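Side-chain contacts in ebony (Drosophila melanogaster, PDB 6DYM), which probably joins beta-alanine to biogenic amines as a nonribosomal peptide synthetase, the part described being its C-terminal, peptide-bond-forming condensation domain: residues L11-R14 and Q15-I18; D50-N53 and V54-R58. All blocks are in the same frame, centred on the assembly; numbering follows the deposited sequence.

Interaction 1 of 2, residues L11-R14 and Q15-I18; sequences LEHR and QEVI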
# COMPACT_ATOMS: atom_id res chain seq x y z
N LEU A 11 -19.20 2.17 1.86
CA LEU A 11 -19.06 2.75 3.19
C LEU A 11 -19.11 1.68 4.28
O LEU A 11 -18.39 1.77 5.28
CB LEU A 11 -20.16 3.80 3.42
CG LEU A 11 -19.91 5.19 2.84
CD1 LEU A 11 -20.98 6.17 3.33
CD2 LEU A 11 -18.52 5.70 3.19
N GLU A 12 -19.95 0.66 4.10
CA GLU A 12 -20.14 -0.37 5.12
C GLU A 12 -19.01 -1.39 5.17
O GLU A 12 -19.06 -2.29 6.01
CB GLU A 12 -21.47 -1.08 4.88
CG GLU A 12 -21.45 -2.10 3.76
CD GLU A 12 -22.14 -1.59 2.51
OE1 GLU A 12 -22.25 -0.35 2.35
OE2 GLU A 12 -22.57 -2.43 1.68
N HIS A 13 -17.99 -1.26 4.32
CA HIS A 13 -16.84 -2.16 4.33
C HIS A 13 -15.79 -1.76 5.36
O HIS A 13 -14.74 -2.42 5.43
CB HIS A 13 -16.18 -2.18 2.95
CG HIS A 13 -16.95 -2.94 1.91
ND1 HIS A 13 -16.99 -2.55 0.59
CD2 HIS A 13 -17.71 -4.06 2.00
CE1 HIS A 13 -17.74 -3.40 -0.09
NE2 HIS A 13 -18.19 -4.32 0.74
N ARG A 14 -16.05 -0.72 6.16
CA ARG A 14 -14.99 -0.09 6.95
C ARG A 14 -14.36 -1.06 7.94
O ARG A 14 -13.13 -1.18 8.01
CB ARG A 14 -15.55 1.14 7.67
CG ARG A 14 -14.49 2.06 8.27
CD ARG A 14 -15.14 3.14 9.13
NE ARG A 14 -16.09 2.55 10.06
CZ ARG A 14 -15.78 2.06 11.25
NH1 ARG A 14 -14.52 2.10 11.68
NH2 ARG A 14 -16.72 1.53 12.02
N GLN A 15 -15.18 -1.75 8.73
CA GLN A 15 -14.62 -2.62 9.76
C GLN A 15 -13.91 -3.81 9.15
O GLN A 15 -12.84 -4.22 9.64
CB GLN A 15 -15.71 -3.08 10.73
CG GLN A 15 -15.14 -3.72 11.98
CD GLN A 15 -14.21 -2.78 12.73
OE1 GLN A 15 -14.57 -1.63 13.01
NE2 GLN A 15 -13.01 -3.25 13.04
N GLU A 16 -14.47 -4.39 8.09
CA GLU A 16 -13.81 -5.50 7.42
C GLU A 16 -12.47 -5.07 6.84
O GLU A 16 -11.47 -5.79 6.96
CB GLU A 16 -14.72 -6.08 6.34
CG GLU A 16 -15.95 -6.80 6.88
CD GLU A 16 -17.06 -6.96 5.85
OE1 GLU A 16 -17.82 -5.99 5.64
OE2 GLU A 16 -17.17 -8.05 5.26
N VAL A 17 -12.42 -3.88 6.23
CA VAL A 17 -11.17 -3.38 5.67
C VAL A 17 -10.17 -3.08 6.78
O VAL A 17 -8.98 -3.39 6.66
CB VAL A 17 -11.44 -2.14 4.79
CG1 VAL A 17 -10.16 -1.34 4.57
CG2 VAL A 17 -12.06 -2.56 3.47
N ILE A 18 -10.63 -2.49 7.88
CA ILE A 18 -9.74 -2.19 9.00
C ILE A 18 -9.13 -3.47 9.55
O ILE A 18 -7.92 -3.56 9.79
CB ILE A 18 -10.49 -1.40 10.09
CG1 ILE A 18 -10.57 0.08 9.71
CG2 ILE A 18 -9.80 -1.57 11.44
CD1 ILE A 18 -11.53 0.88 10.58
O HOH W 1 -18.26 -1.12 8.78
O HOH W 2 -17.48 -4.04 7.30
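Val17 N and Ile18 N donate to His13 O and Arg14 O at 2.9 Å and 2.8 Å respectively, and these bonds build the first turn of helix 14-25 as the chain leaves a short 3-10 segment. Water completes the start: Glu12 O, one turn back, receives bonds from two waters, which in turn accept from Gln15 N and Glu16 N; the second water also reaches Glu16 OE1 at 2.6 Å, tying that carboxylate back to the helix start.

Arg14 shows how a long side chain can run along such a turn. Its CB rests beside Gln15 N, and with CG anti to the backbone N (chi1 -167°) the chain runs alongside Ile18, both pointing the same way. Arg14 CG meets Ile18 CD1 at 3.9 Å. The bend at chi3 (49°) then brings the guanidinium back, and Arg14 NH1 comes to 3.4 Å from Ile18 CD1, at an oblique angle. Gln15 OE1 stands 3.9 Å from Arg14 NH2, its amide nearly perpendicular to the guanidinium, a loose approach; the firmer polar partners are Asp19 OD1 for Gln15 NE2 and Asn49 OD1 for Arg14 NH1. With an alanine here the chain stops at CB, which would probably open a gap beside Ile18 CD1 and leave Asn49 OD1 without this donor.

On the buried side, His13 CB meets Val17 CG2 at 4.2 Å, while the imidazole is held by Arg10 N at ND1 and Tyr65 OH at NE2. His13 and Val17 both rest on Val63 of strand 62-66, and Val17 also touches Thr75 of strand 71-80 and Trp52 of helix 41-58.

Interaction 2 of 2, residues D50-N53 and V54-R58; sequences DIWN and VLVER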
# COMPACT_ATOMS: atom_id res chain seq x y z
N ASP A 50 -9.89 8.10 9.58
CA ASP A 50 -9.80 9.51 9.21
C ASP A 50 -10.01 9.73 7.72
O ASP A 50 -10.50 10.79 7.32
CB ASP A 50 -8.44 10.07 9.64
CG ASP A 50 -8.43 10.53 11.08
OD1 ASP A 50 -9.49 10.43 11.74
OD2 ASP A 50 -7.37 10.99 11.56
N ILE A 51 -9.64 8.76 6.88
CA ILE A 51 -9.72 8.92 5.43
C ILE A 51 -10.87 8.13 4.83
O ILE A 51 -11.05 8.18 3.60
CB ILE A 51 -8.39 8.53 4.75
CG1 ILE A 51 -8.13 7.03 4.91
CG2 ILE A 51 -7.25 9.33 5.33
CD1 ILE A 51 -6.97 6.51 4.06
N TRP A 52 -11.66 7.43 5.64
CA TRP A 52 -12.55 6.40 5.09
C TRP A 52 -13.54 6.97 4.08
O TRP A 52 -13.74 6.41 3.00
CB TRP A 52 -13.29 5.68 6.21
CG TRP A 52 -14.19 4.64 5.64
CD1 TRP A 52 -15.55 4.68 5.57
CD2 TRP A 52 -13.79 3.43 4.99
NE1 TRP A 52 -16.03 3.55 4.94
CE2 TRP A 52 -14.96 2.77 4.57
CE3 TRP A 52 -12.55 2.83 4.73
CZ2 TRP A 52 -14.93 1.55 3.91
CZ3 TRP A 52 -12.52 1.62 4.08
CH2 TRP A 52 -13.70 0.98 3.68
N ASN A 53 -14.19 8.09 4.42
CA ASN A 53 -15.22 8.62 3.54
C ASN A 53 -14.63 9.07 2.21
O ASN A 53 -15.15 8.73 1.14
CB ASN A 53 -15.96 9.78 4.23
CG ASN A 53 -16.82 9.30 5.39
OD1 ASN A 53 -16.55 9.62 6.55
ND2 ASN A 53 -17.87 8.55 5.09
N VAL A 54 -13.53 9.81 2.25
CA VAL A 54 -12.85 10.23 1.03
C VAL A 54 -12.38 9.02 0.23
O VAL A 54 -12.47 8.99 -1.00
CB VAL A 54 -11.67 11.17 1.36
CG1 VAL A 54 -10.94 11.58 0.10
CG2 VAL A 54 -12.18 12.37 2.14
N LEU A 55 -11.88 7.99 0.92
CA LEU A 55 -11.41 6.78 0.25
C LEU A 55 -12.53 6.14 -0.56
O LEU A 55 -12.33 5.76 -1.73
CB LEU A 55 -10.86 5.80 1.28
CG LEU A 55 -10.03 4.61 0.82
CD1 LEU A 55 -8.79 5.06 0.07
CD2 LEU A 55 -9.65 3.77 2.03
N VAL A 56 -13.73 6.03 0.02
CA VAL A 56 -14.85 5.43 -0.70
C VAL A 56 -15.31 6.33 -1.83
O VAL A 56 -15.65 5.86 -2.92
CB VAL A 56 -15.99 5.10 0.28
CG1 VAL A 56 -17.24 4.66 -0.47
CG2 VAL A 56 -15.56 4.03 1.27
N GLU A 57 -15.33 7.65 -1.61
CA GLU A 57 -15.92 8.55 -2.59
C GLU A 57 -15.04 8.71 -3.84
O GLU A 57 -15.57 8.89 -4.94
CB GLU A 57 -16.20 9.91 -1.95
CG GLU A 57 -17.25 9.83 -0.84
CD GLU A 57 -18.19 11.03 -0.80
OE1 GLU A 57 -17.69 12.18 -0.79
OE2 GLU A 57 -19.42 10.82 -0.76
N ARG A 58 -13.71 8.64 -3.69
CA ARG A 58 -12.85 8.72 -4.87
C ARG A 58 -13.05 7.55 -5.83
O ARG A 58 -12.72 7.68 -7.01
CB ARG A 58 -11.38 8.79 -4.44
CG ARG A 58 -11.05 10.03 -3.63
CD ARG A 58 -11.23 11.29 -4.46
NE ARG A 58 -10.79 12.47 -3.72
CZ ARG A 58 -11.23 13.70 -3.93
NH1 ARG A 58 -12.13 13.93 -4.88
NH2 ARG A 58 -10.76 14.70 -3.20
O HOH W 3 -12.45 10.86 5.12
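Ile51, Trp52 and Asn53 each offer a carbonyl to the residue four places on, Leu55, Val56 and Glu57, the regular alpha-helical pattern, and the bond from Leu55 N to Ile51 O is 2.8 Å long with an N-H...O angle of 159°. One residue earlier, a water donates to Asp50 O and accepts from Val54 N, bridging the pair.

Trp52 carries the side-chain contact. Its CG is anti to the backbone N (chi1 180°), and the indole slants forward, toward the following turn. Val56 CG2 lies over one face, 3.6 Å from Trp52 CE2 and offset toward the rim, a CH-pi contact with the five-membered ring. Val56 CG2 is also 3.5 Å from Trp52 O, whose carbonyl binds Val56 N. Leu55 CD2 approaches the benzene part obliquely, 4.1 Å from Trp52 CE3.

Helix 41-58 is the second helix of what the strand order and connections identify as a GNAT-like (N-acetyltransferase) fold. Ile51 and Leu55, one turn apart, meet through CD1 and CD2 respectively at 4.3 Å and form an apolar face against the sheet, where both touch Phe79 of strand 71-80 and Phe123 of strand 119-127. On the more exposed side, Glu57 CG, set beside its backbone N, lies 3.1 Å from Asn53 O, the carbonyl that also accepts Glu57 N.

Interaction 1 starts the first helix of the domain and interaction 2 lies in the last turns of the second, their centres about 11 Å apart on one side of the chain's centre. The indole of Trp52 joins them: NE1 makes a probable hydrogen bond to Leu11 O at 3.0 Å, and CZ2 packs 3.4 Å from Arg14 N. Alongside, Leu11 CD2 lies 3.5 Å from Asn53 ND2. The helix start is thus fastened to the ring that Val56 covers from within its own helix. In GNAT relatives the acyl donor sits where the two central parallel strands splay; by topology the equivalent strands are probably 119-127 and 158-163, and both interactions lie on helices flanking the sheet.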